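Local coordinates for uncharacterized protein VP1736 (Vibrio parahaemolyticus, PDB 3LXQ) that is of unknown function but contains a sulfatase-family domain of the alkaline phosphatase clan, an alpha/beta fold built round a central mixed sheet, at residues K63-P68 / M74-A79; K52-V57 / N441-S446; A98-S103 / L107-N112; Q263-S266 / R271-A274. All blocks are in the same frame, centred on the assembly; numbering follows the deposited sequence.

Contact 1. Residues K63-P68 / M74-A79; sequences KIDFDP and MNSNPA
Met74, a selenomethionine, meets Phe66 and Asp67 through its backbone: Asp67 N donates to Met74 O at 2.9 Å, with an N-H...O angle of 154°. The same oxygen lies 3.2 Å from Phe66 CA, so the carbonyl takes one N-H bond and a weaker CA-H contact from adjacent residues. The Met74 side chain lays CB against Asp67 O before bending away toward Pro361. Asn75 follows, and its CB sits over one face of the Phe66 ring, 3.9 Å from Phe66 CD1; with chi1 at 60° the amide stands between the backbone N and the carbonyl carbon and is carried over to the aliphatic chain of Lys63. That lysine, bent at chi2 and chi3, runs past the amide and delivers NZ to Gly364 O. Phe66 and Asn75 form a single, isolated beta bridge, a non-hydrogen-bonded antiparallel pair, by which the loop after helix 50-61 touches one edge of strand 75-77; the other edge of this strand pairs antiparallel with strand 358-360, giving a small two-stranded sheet. Ser76 N closes the bridge with a longer bond to Asp65 O, 3.3 Å. Beside it, Asp65 OD2 lies 3.4 Å from Ser76 CB, while Ile64 brings CD1 to within 3.5 Å of Ser76 O.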
loop_
_atom_site.group_PDB
_atom_site.type_symbol
_atom_site.label_atom_id
_atom_site.label_comp_id
_atom_site.label_asym_id
_atom_site.label_seq_id
_atom_site.Cartn_x
_atom_site.Cartn_y
_atom_site.Cartn_z
ATOM N N LYS A 63 -8.404 -4.791 -16.110
ATOM C CA LYS A 63 -9.170 -3.548 -16.208
ATOM C C LYS A 63 -9.988 -3.530 -17.505
ATOM O O LYS A 63 -9.676 -4.248 -18.439
ATOM C CB LYS A 63 -8.250 -2.330 -16.115
ATOM C CG LYS A 63 -7.331 -2.304 -14.894
ATOM C CD LYS A 63 -8.078 -2.431 -13.569
ATOM C CE LYS A 63 -8.511 -1.062 -13.048
ATOM N NZ LYS A 63 -9.182 -1.193 -11.732
ATOM N N ILE A 64 -11.049 -2.728 -17.542
ATOM C CA ILE A 64 -11.926 -2.670 -18.698
ATOM C C ILE A 64 -12.213 -1.208 -19.064
ATOM O O ILE A 64 -11.914 -0.304 -18.277
ATOM C CB ILE A 64 -13.234 -3.479 -18.456
ATOM C CG1 ILE A 64 -13.921 -3.061 -17.145
ATOM C CG2 ILE A 64 -12.934 -4.989 -18.391
ATOM C CD1 ILE A 64 -14.879 -1.872 -17.268
ATOM N N ASP A 65 -12.771 -0.994 -20.256
ATOM C CA ASP A 65 -13.109 0.335 -20.778
ATOM C C ASP A 65 -11.879 1.244 -20.860
ATOM O O ASP A 65 -11.892 2.364 -20.344
ATOM C CB ASP A 65 -14.266 0.986 -19.979
ATOM C CG ASP A 65 -14.939 2.140 -20.728
ATOM O OD1 ASP A 65 -14.710 2.309 -21.946
ATOM O OD2 ASP A 65 -15.713 2.889 -20.090
ATOM N N PHE A 66 -10.827 0.751 -21.518
ATOM C CA PHE A 66 -9.591 1.511 -21.715
ATOM C C PHE A 66 -9.792 2.652 -22.726
ATOM O O PHE A 66 -10.590 2.532 -23.650
ATOM C CB PHE A 66 -8.459 0.593 -22.200
ATOM C CG PHE A 66 -7.844 -0.271 -21.122
ATOM C CD1 PHE A 66 -6.892 0.250 -20.239
ATOM C CD2 PHE A 66 -8.188 -1.618 -21.010
ATOM C CE1 PHE A 66 -6.305 -0.553 -19.251
ATOM C CE2 PHE A 66 -7.604 -2.438 -20.021
ATOM C CZ PHE A 66 -6.661 -1.903 -19.143
ATOM N N ASP A 67 -9.063 3.751 -22.545
ATOM C CA ASP A 67 -9.124 4.894 -23.456
ATOM C C ASP A 67 -7.716 5.458 -23.639
ATOM O O ASP A 67 -7.345 6.416 -22.967
ATOM C CB ASP A 67 -10.070 5.971 -22.907
ATOM C CG ASP A 67 -10.217 7.176 -23.848
ATOM O OD1 ASP A 67 -9.617 7.174 -24.951
ATOM O OD2 ASP A 67 -10.932 8.133 -23.472
ATOM N N PRO A 68 -6.938 4.875 -24.567
ATOM C CA PRO A 68 -5.515 5.188 -24.682
ATOM C C PRO A 68 -5.194 6.508 -25.399
ATOM O O PRO A 68 -4.014 6.827 -25.602
ATOM C CB PRO A 68 -4.944 3.986 -25.452
ATOM C CG PRO A 68 -6.132 3.164 -25.900
ATOM C CD PRO A 68 -7.372 3.949 -25.625
HETATM N N MSE A 74 -5.414 4.488 -19.226
HETATM C CA MSE A 74 -6.617 5.130 -18.698
HETATM C C MSE A 74 -7.793 4.166 -18.835
HETATM O O MSE A 74 -7.982 3.577 -19.892
HETATM C CB MSE A 74 -6.916 6.443 -19.426
HETATM C CG MSE A 74 -8.081 7.207 -18.829
HETATM SE SE MSE A 74 -7.592 8.249 -17.258
HETATM C CE MSE A 74 -7.013 9.862 -18.208
ATOM N N ASN A 75 -8.550 3.983 -17.758
ATOM C CA ASN A 75 -9.691 3.059 -17.758
ATOM C C ASN A 75 -10.790 3.522 -16.819
ATOM O O ASN A 75 -10.519 4.159 -15.794
ATOM C CB ASN A 75 -9.265 1.622 -17.398
ATOM C CG ASN A 75 -8.638 1.518 -16.011
ATOM O OD1 ASN A 75 -7.420 1.667 -15.841
ATOM N ND2 ASN A 75 -9.461 1.245 -15.019
ATOM N N SER A 76 -12.027 3.191 -17.167
ATOM C CA SER A 76 -13.163 3.549 -16.346
ATOM C C SER A 76 -13.621 2.366 -15.524
ATOM O O SER A 76 -13.858 1.276 -16.054
ATOM C CB SER A 76 -14.319 4.067 -17.202
ATOM O OG SER A 76 -13.998 5.341 -17.721
ATOM N N ASN A 77 -13.753 2.599 -14.228
ATOM C CA ASN A 77 -14.247 1.593 -13.320
ATOM C C ASN A 77 -15.332 2.192 -12.432
ATOM O O ASN A 77 -15.031 3.047 -11.595
ATOM C CB ASN A 77 -13.101 1.033 -12.467
ATOM C CG ASN A 77 -13.543 -0.117 -11.583
ATOM O OD1 ASN A 77 -13.268 -0.154 -10.371
ATOM N ND2 ASN A 77 -14.242 -1.058 -12.183
ATOM N N PRO A 78 -16.599 1.763 -12.618
ATOM C CA PRO A 78 -17.628 2.274 -11.709
ATOM C C PRO A 78 -17.522 1.625 -10.326
ATOM O O PRO A 78 -17.210 0.436 -10.207
ATOM C CB PRO A 78 -18.959 1.913 -12.402
ATOM C CG PRO A 78 -18.609 0.997 -13.557
ATOM C CD PRO A 78 -17.123 0.754 -13.561
ATOM N N ALA A 79 -17.757 2.421 -9.293
ATOM C CA ALA A 79 -17.691 1.942 -7.925
ATOM C C ALA A 79 -18.768 0.900 -7.645
ATOM O O ALA A 79 -19.895 1.016 -8.131
ATOM C CB ALA A 79 -17.819 3.109 -6.955
#

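Contact 2. Residues K52-V57 / N441-S446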
loop_
_atom_site.group_PDB
_atom_site.type_symbol
_atom_site.label_atom_id
_atom_site.label_comp_id
_atom_site.label_asym_id
_atom_site.label_seq_id
_atom_site.Cartn_x
_atom_site.Cartn_y
_atom_site.Cartn_z
ATOM N N LYS A 52 3.574 -4.326 -27.819
ATOM C CA LYS A 52 3.555 -5.642 -27.180
ATOM C C LYS A 52 3.481 -5.525 -25.639
ATOM O O LYS A 52 2.666 -6.189 -24.994
ATOM C CB LYS A 52 4.770 -6.482 -27.608
ATOM C CG LYS A 52 4.826 -7.857 -26.946
ATOM C CD LYS A 52 5.979 -8.704 -27.430
ATOM C CE LYS A 52 6.079 -9.969 -26.583
ATOM N NZ LYS A 52 7.215 -10.839 -26.997
HETATM N N MSE A 53 4.319 -4.657 -25.078
HETATM C CA MSE A 53 4.367 -4.411 -23.643
HETATM C C MSE A 53 3.027 -3.897 -23.081
HETATM O O MSE A 53 2.461 -4.505 -22.151
HETATM C CB MSE A 53 5.546 -3.468 -23.325
HETATM C CG MSE A 53 5.861 -3.285 -21.850
HETATM SE SE MSE A 53 4.835 -1.801 -21.083
HETATM C CE MSE A 53 5.951 -0.346 -21.737
ATOM N N LEU A 54 2.512 -2.806 -23.649
ATOM C CA LEU A 54 1.237 -2.249 -23.210
ATOM C C LEU A 54 0.086 -3.246 -23.308
ATOM O O LEU A 54 -0.786 -3.281 -22.437
ATOM C CB LEU A 54 0.868 -0.988 -23.996
ATOM C CG LEU A 54 1.218 0.402 -23.458
ATOM C CD1 LEU A 54 1.626 0.364 -21.984
ATOM C CD2 LEU A 54 2.296 1.057 -24.298
ATOM N N ASP A 55 0.072 -4.040 -24.377
ATOM C CA ASP A 55 -0.996 -5.010 -24.566
ATOM C C ASP A 55 -0.990 -6.042 -23.458
ATOM O O ASP A 55 -2.043 -6.358 -22.901
ATOM C CB ASP A 55 -0.913 -5.675 -25.952
ATOM C CG ASP A 55 -1.308 -4.738 -27.070
ATOM O OD1 ASP A 55 -1.854 -3.649 -26.780
ATOM O OD2 ASP A 55 -1.073 -5.089 -28.244
ATOM N N LEU A 56 0.197 -6.533 -23.110
ATOM C CA LEU A 56 0.315 -7.536 -22.073
ATOM C C LEU A 56 0.006 -6.949 -20.700
ATOM O O LEU A 56 -0.539 -7.649 -19.848
ATOM C CB LEU A 56 1.696 -8.200 -22.092
ATOM C CG LEU A 56 1.977 -9.082 -23.315
ATOM C CD1 LEU A 56 3.457 -9.435 -23.368
ATOM C CD2 LEU A 56 1.103 -10.348 -23.318
ATOM N N VAL A 57 0.347 -5.672 -20.501
ATOM C CA VAL A 57 0.048 -4.962 -19.247
ATOM C C VAL A 57 -1.470 -4.782 -19.102
ATOM O O VAL A 57 -2.059 -5.179 -18.087
ATOM C CB VAL A 57 0.842 -3.613 -19.145
ATOM C CG1 VAL A 57 0.337 -2.735 -18.012
ATOM C CG2 VAL A 57 2.342 -3.885 -18.961
ATOM N N ASN A 441 7.610 8.550 -20.139
ATOM C CA ASN A 441 6.737 9.090 -21.178
ATOM C C ASN A 441 5.520 9.862 -20.684
ATOM O O ASN A 441 4.703 10.317 -21.491
ATOM C CB ASN A 441 6.337 7.995 -22.165
ATOM C CG ASN A 441 7.532 7.420 -22.903
ATOM O OD1 ASN A 441 7.859 7.853 -23.999
ATOM N ND2 ASN A 441 8.205 6.457 -22.288
ATOM N N ASN A 442 5.426 10.033 -19.366
ATOM C CA ASN A 442 4.339 10.793 -18.733
ATOM C C ASN A 442 2.983 10.143 -18.940
ATOM O O ASN A 442 1.986 10.813 -19.234
ATOM C CB ASN A 442 4.325 12.250 -19.213
ATOM C CG ASN A 442 5.687 12.893 -19.131
ATOM O OD1 ASN A 442 6.346 13.095 -20.149
ATOM N ND2 ASN A 442 6.136 13.182 -17.910
ATOM N N TRP A 443 2.954 8.825 -18.747
ATOM C CA TRP A 443 1.738 8.051 -18.959
ATOM C C TRP A 443 0.880 7.983 -17.711
ATOM O O TRP A 443 -0.177 7.353 -17.716
ATOM C CB TRP A 443 2.054 6.636 -19.448
ATOM C CG TRP A 443 2.592 6.563 -20.856
ATOM C CD1 TRP A 443 2.494 7.520 -21.843
ATOM C CD2 TRP A 443 3.284 5.452 -21.444
ATOM N NE1 TRP A 443 3.099 7.069 -22.998
ATOM C CE2 TRP A 443 3.583 5.802 -22.782
ATOM C CE3 TRP A 443 3.672 4.190 -20.971
ATOM C CZ2 TRP A 443 4.265 4.939 -23.645
ATOM C CZ3 TRP A 443 4.356 3.335 -21.829
ATOM C CH2 TRP A 443 4.648 3.716 -23.149
ATOM N N TYR A 444 1.309 8.665 -16.658
ATOM C CA TYR A 444 0.656 8.504 -15.378
ATOM C C TYR A 444 0.318 9.842 -14.716
ATOM O O TYR A 444 0.422 9.991 -13.496
ATOM C CB TYR A 444 1.501 7.588 -14.476
ATOM C CG TYR A 444 0.693 6.650 -13.609
ATOM C CD1 TYR A 444 0.173 5.453 -14.122
ATOM C CD2 TYR A 444 0.460 6.942 -12.268
ATOM C CE1 TYR A 444 -0.564 4.582 -13.311
ATOM C CE2 TYR A 444 -0.265 6.087 -11.455
ATOM C CZ TYR A 444 -0.772 4.907 -11.977
ATOM O OH TYR A 444 -1.498 4.081 -11.148
ATOM N N SER A 445 -0.123 10.794 -15.537
ATOM C CA SER A 445 -0.480 12.123 -15.080
ATOM C C SER A 445 -1.876 12.148 -14.467
ATOM O O SER A 445 -2.641 11.196 -14.610
ATOM C CB SER A 445 -0.456 13.076 -16.261
ATOM O OG SER A 445 -1.649 12.931 -17.008
ATOM N N SER A 446 -2.207 13.255 -13.804
ATOM C CA SER A 446 -3.565 13.471 -13.295
ATOM C C SER A 446 -4.514 14.161 -14.263
ATOM O O SER A 446 -5.607 14.571 -13.853
ATOM C CB SER A 446 -3.571 14.198 -11.935
ATOM O OG SER A 446 -2.502 15.111 -11.791
#
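This is a small, buried apolar contact in which a tryptophan from the tail after helix 422-441 reaches the flank of helix 50-61, nearly 390 residues earlier in the chain. The backbones stay well apart, the CA atoms of Leu54 and Trp443 being 11.2 Å from each other, and the side chains span the gap from opposite directions. All touching falls on the six-membered ring of the indole. Leu54 CD2 comes obliquely to Trp443 CH2 at 3.7 Å, and Leu54 CD1 stays at 4.0 Å from Trp443 CZ3. Met53, a selenomethionine, arrives at the ring's edge, near its plane, where its terminal CE is 4.0 Å from Trp443 CZ3; the chain gets there by leaving with CG anti to the backbone N (chi1 -171°) and then bending at chi2 and at chi3. Asn441 CB lies 3.4 Å above the plane of the Trp443 ring, toward its rim. Asn442, with positive phi, ends the helix in a Schellman motif, and the chain turns there just before the tryptophan. Around the contact, helix 422-441 supplies Phe434 against Leu54, Lys437 against Met53 and Ala438 against Trp443, while Pro72, from the loop leading to strand 75-77, also touches the indole.

Contact 3. Residues A98-S103 / L107-N112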
loop_
_atom_site.group_PDB
_atom_site.type_symbol
_atom_site.label_atom_id
_atom_site.label_comp_id
_atom_site.label_asym_id
_atom_site.label_seq_id
_atom_site.Cartn_x
_atom_site.Cartn_y
_atom_site.Cartn_z
ATOM N N ALA A 98 4.249 -9.422 7.642
ATOM C CA ALA A 98 3.415 -10.540 8.084
ATOM C C ALA A 98 4.095 -11.402 9.137
ATOM O O ALA A 98 3.410 -12.059 9.933
ATOM C CB ALA A 98 3.000 -11.412 6.882
ATOM N N GLN A 99 5.432 -11.415 9.115
ATOM C CA GLN A 99 6.236 -12.131 10.109
ATOM C C GLN A 99 5.948 -11.668 11.546
ATOM O O GLN A 99 6.181 -12.414 12.504
ATOM C CB GLN A 99 7.737 -12.039 9.782
ATOM C CG GLN A 99 8.361 -10.643 9.949
ATOM C CD GLN A 99 9.862 -10.594 9.643
ATOM O OE1 GLN A 99 10.612 -11.509 9.969
ATOM N NE2 GLN A 99 10.299 -9.507 9.022
ATOM N N PHE A 100 5.438 -10.446 11.683
ATOM C CA PHE A 100 5.116 -9.874 12.989
ATOM C C PHE A 100 3.627 -9.951 13.317
ATOM O O PHE A 100 3.188 -9.384 14.321
ATOM C CB PHE A 100 5.561 -8.407 13.078
ATOM C CG PHE A 100 6.998 -8.168 12.696
ATOM C CD1 PHE A 100 8.041 -8.652 13.489
ATOM C CD2 PHE A 100 7.310 -7.429 11.550
ATOM C CE1 PHE A 100 9.382 -8.422 13.136
ATOM C CE2 PHE A 100 8.649 -7.191 11.185
ATOM C CZ PHE A 100 9.687 -7.694 11.985
ATOM N N VAL A 101 2.849 -10.638 12.477
ATOM C CA VAL A 101 1.394 -10.717 12.668
ATOM C C VAL A 101 0.912 -12.113 13.091
ATOM O O VAL A 101 1.004 -13.081 12.333
ATOM C CB VAL A 101 0.600 -10.224 11.424
ATOM C CG1 VAL A 101 -0.889 -10.171 11.736
ATOM C CG2 VAL A 101 1.079 -8.854 10.977
ATOM N N GLY A 102 0.385 -12.197 14.310
ATOM C CA GLY A 102 -0.142 -13.448 14.855
ATOM C C GLY A 102 -1.183 -14.109 13.963
ATOM O O GLY A 102 -1.057 -15.290 13.632
ATOM N N SER A 103 -2.198 -13.344 13.558
ATOM C CA SER A 103 -3.279 -13.878 12.723
ATOM C C SER A 103 -2.801 -14.335 11.339
ATOM O O SER A 103 -3.513 -15.061 10.654
ATOM C CB SER A 103 -4.440 -12.881 12.598
ATOM O OG SER A 103 -4.042 -11.704 11.914
ATOM N N LEU A 107 4.918 -14.103 14.580
ATOM C CA LEU A 107 5.109 -13.946 16.028
ATOM C C LEU A 107 3.891 -13.293 16.690
ATOM O O LEU A 107 3.252 -12.429 16.072
ATOM C CB LEU A 107 6.388 -13.149 16.300
ATOM C CG LEU A 107 7.654 -13.846 15.789
ATOM C CD1 LEU A 107 8.827 -12.877 15.648
ATOM C CD2 LEU A 107 8.036 -15.041 16.666
ATOM N N PRO A 108 3.549 -13.714 17.929
ATOM C CA PRO A 108 2.338 -13.186 18.579
ATOM C C PRO A 108 2.517 -11.732 19.008
ATOM O O PRO A 108 2.570 -11.429 20.197
ATOM C CB PRO A 108 2.139 -14.114 19.784
ATOM C CG PRO A 108 3.496 -14.654 20.087
ATOM C CD PRO A 108 4.264 -14.684 18.786
ATOM N N LEU A 109 2.600 -10.848 18.022
ATOM C CA LEU A 109 2.948 -9.450 18.247
ATOM C C LEU A 109 1.807 -8.473 18.002
ATOM O O LEU A 109 1.940 -7.283 18.291
ATOM C CB LEU A 109 4.138 -9.065 17.366
ATOM C CG LEU A 109 5.530 -8.791 17.933
ATOM C CD1 LEU A 109 5.912 -9.656 19.146
ATOM C CD2 LEU A 109 6.571 -8.916 16.818
ATOM N N THR A 110 0.692 -8.965 17.463
ATOM C CA THR A 110 -0.403 -8.081 17.056
ATOM C C THR A 110 -1.794 -8.493 17.558
ATOM O O THR A 110 -2.714 -8.597 16.744
ATOM C CB THR A 110 -0.479 -7.940 15.509
ATOM O OG1 THR A 110 -0.529 -9.245 14.923
ATOM C CG2 THR A 110 0.716 -7.147 14.951
ATOM N N PRO A 111 -1.973 -8.680 18.888
ATOM C CA PRO A 111 -3.283 -9.152 19.366
ATOM C C PRO A 111 -4.469 -8.222 19.069
ATOM O O PRO A 111 -5.564 -8.720 18.807
ATOM C CB PRO A 111 -3.082 -9.320 20.877
ATOM C CG PRO A 111 -1.906 -8.488 21.216
ATOM C CD PRO A 111 -1.026 -8.486 20.003
ATOM N N ASN A 112 -4.269 -6.904 19.116
ATOM C CA ASN A 112 -5.336 -5.971 18.744
ATOM C C ASN A 112 -5.716 -6.096 17.276
ATOM O O ASN A 112 -6.898 -6.149 16.953
ATOM C CB ASN A 112 -4.966 -4.521 19.060
ATOM C CG ASN A 112 -4.921 -4.235 20.557
ATOM O OD1 ASN A 112 -5.890 -4.473 21.285
ATOM N ND2 ASN A 112 -3.791 -3.718 21.022
#
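With chi1 at 53°, Thr110 OG1 stands between its own backbone N and carbonyl carbon and faces Val101 and Gly102, while Phe100, with CG anti to its carbonyl carbon, swings its ring alongside Leu109. Gly102 N donates to Thr110 OG1 at 3.2 Å, a bent bond of 142°, and the same hydroxyl is hydrogen-bonded to Asp114 OD1; Val101 CG1 packs against it at 3.3 Å. Thr110 holds the N-cap position of helix 111-118, yet its side chain makes no capping bond. Phe100 and Leu109 point the same way, Leu109 CD2 coming obliquely to Phe100 CD1 at 3.6 Å, with Gln99 CG over the centre of one ring face. Phe100 O lies against Leu109 CB, 3.2 Å away, and also meets Thr110 CG2. At the other end Leu107 N gives a straighter bond to Gln99 O, 3.0 Å and 164°. Pro108, whose CA lies 4.5 Å from Gly102 CA, centres an inverse gamma turn before the chain goes on to Leu109. The whole forms a compact connection between strand 87-93 and helix 111-118: Phe100 and Leu109 face Asn272 of helix 271-289, whose Asp279 receives a bond from Asn112 N, and Val101 leans on Pro324 of strand 322-328.

Contact 4. Residues Q263-S266 / R271-A274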
loop_
_atom_site.group_PDB
_atom_site.type_symbol
_atom_site.label_atom_id
_atom_site.label_comp_id
_atom_site.label_asym_id
_atom_site.label_seq_id
_atom_site.Cartn_x
_atom_site.Cartn_y
_atom_site.Cartn_z
ATOM N N GLN A 263 5.821 -6.774 27.329
ATOM C CA GLN A 263 6.840 -6.773 26.277
ATOM C C GLN A 263 7.144 -8.201 25.830
ATOM O O GLN A 263 7.087 -9.126 26.635
ATOM C CB GLN A 263 8.112 -6.065 26.764
ATOM C CG GLN A 263 7.832 -4.701 27.400
ATOM C CD GLN A 263 9.074 -3.956 27.874
ATOM O OE1 GLN A 263 10.152 -4.538 28.076
ATOM N NE2 GLN A 263 8.920 -2.650 28.061
ATOM N N TYR A 264 7.439 -8.379 24.545
ATOM C CA TYR A 264 7.760 -9.705 24.016
ATOM C C TYR A 264 9.221 -10.072 24.280
ATOM O O TYR A 264 9.533 -11.237 24.555
ATOM C CB TYR A 264 7.428 -9.791 22.516
ATOM C CG TYR A 264 7.748 -11.126 21.871
ATOM C CD1 TYR A 264 6.795 -12.144 21.806
ATOM C CD2 TYR A 264 9.002 -11.364 21.311
ATOM C CE1 TYR A 264 7.094 -13.372 21.200
ATOM C CE2 TYR A 264 9.313 -12.585 20.708
ATOM C CZ TYR A 264 8.359 -13.580 20.654
ATOM O OH TYR A 264 8.681 -14.776 20.051
ATOM N N ASP A 265 10.108 -9.080 24.173
ATOM C CA ASP A 265 11.531 -9.263 24.480
ATOM C C ASP A 265 11.850 -8.686 25.854
ATOM O O ASP A 265 11.113 -7.833 26.370
ATOM C CB ASP A 265 12.434 -8.609 23.415
ATOM C CG ASP A 265 12.400 -9.331 22.057
ATOM O OD1 ASP A 265 12.843 -8.727 21.055
ATOM O OD2 ASP A 265 11.950 -10.491 21.977
ATOM N N SER A 266 12.956 -9.163 26.428
ATOM C CA SER A 266 13.467 -8.707 27.723
ATOM C C SER A 266 13.901 -7.238 27.658
ATOM O O SER A 266 13.568 -6.456 28.547
ATOM C CB SER A 266 14.642 -9.590 28.158
ATOM O OG SER A 266 14.480 -10.055 29.486
ATOM N N ARG A 271 12.683 -4.225 17.969
ATOM C CA ARG A 271 11.716 -4.190 16.881
ATOM C C ARG A 271 10.420 -4.886 17.280
ATOM O O ARG A 271 9.342 -4.306 17.140
ATOM C CB ARG A 271 12.283 -4.791 15.585
ATOM C CG ARG A 271 11.337 -4.595 14.406
ATOM C CD ARG A 271 11.978 -4.882 13.062
ATOM N NE ARG A 271 12.777 -3.784 12.522
ATOM C CZ ARG A 271 12.288 -2.674 11.963
ATOM N NH1 ARG A 271 10.985 -2.452 11.910
ATOM N NH2 ARG A 271 13.112 -1.756 11.484
ATOM N N ASN A 272 10.529 -6.109 17.795
ATOM C CA ASN A 272 9.342 -6.868 18.203
ATOM C C ASN A 272 8.440 -6.055 19.114
ATOM O O ASN A 272 7.234 -5.953 18.872
ATOM C CB ASN A 272 9.717 -8.190 18.877
ATOM C CG ASN A 272 10.388 -9.183 17.926
ATOM O OD1 ASN A 272 11.104 -10.087 18.372
ATOM N ND2 ASN A 272 10.167 -9.024 16.629
ATOM N N ASN A 273 9.036 -5.454 20.143
ATOM C CA ASN A 273 8.290 -4.665 21.126
ATOM C C ASN A 273 7.681 -3.394 20.537
ATOM O O ASN A 273 6.548 -3.036 20.868
ATOM C CB ASN A 273 9.173 -4.322 22.332
ATOM C CG ASN A 273 9.509 -5.535 23.183
ATOM O OD1 ASN A 273 8.717 -6.467 23.304
ATOM N ND2 ASN A 273 10.686 -5.515 23.795
ATOM N N ALA A 274 8.432 -2.720 19.663
ATOM C CA ALA A 274 7.916 -1.548 18.940
ATOM C C ALA A 274 6.697 -1.899 18.078
ATOM O O ALA A 274 5.721 -1.131 18.032
ATOM C CB ALA A 274 9.003 -0.904 18.108
#
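Asn273 OD1 accepts two consecutive backbone N-H groups, from Tyr264 and Asp265, and so holds the preceding loop against the first turn of helix 271-289. Tyr264 N lies 2.6 Å from Asn273 OD1, in the plane of the amide carbonyl, but its N-H...O angle is only 134°. Asp265 N sits at 3.1 Å from Asn273 OD1 in a nearly straight bond of 168°, slightly out of that plane. On the other arm of the amide, Asn273 ND2 makes a weak bond of 3.5 Å to Asp265 O. Two bonds to the oxygen and the weak one from the nitrogen would hold the amide in this rotation, oxygen toward the N-H groups and nitrogen toward the carbonyl. Its first torsion, chi1 -69°, sets CG anti to the carbonyl carbon and turns the amide from the helix surface to the loop. Gln263 CB rests against Asn273 OD1, at 3.5 Å. One residue earlier, the Asn272 amide stands almost perpendicular to the Tyr264 ring, Asn272 OD1 reaching Tyr264 CD2 obliquely at 3.8 Å. Asp265 OD1 lies 3.5 Å from Asn272 OD1, two acceptors side by side with no bond between them, and makes a weak bond to Thr270 OG1. Thr270 OG1 in turn accepts from Asn273 N, as in N-terminal helix capping, the pattern of a helix start fastened to the loop leading into it, near the protein surface and within the sulfatase-family region.

How the contacts relate
The contacts fall into two pairs on opposite sides of the chain's centre. Contacts 1 and 2 have centres 13 Å apart without touching; contact 2 lies on helix 50-61 and contact 1 on the loop that follows it. One is a partly buried backbone bridge beside a small strand, the other a buried, wholly apolar meeting of distant parts of the chain. Contacts 3 and 4, with centres 12 Å apart, do touch: Leu109 CG lies 3.4 Å from Asn272 O. In both, a side-chain oxygen near a helix start accepts backbone N-H from the loop, a hydroxyl in the partly buried contact 3, where a backbone bond is added, and an amide in contact 4 at the surface.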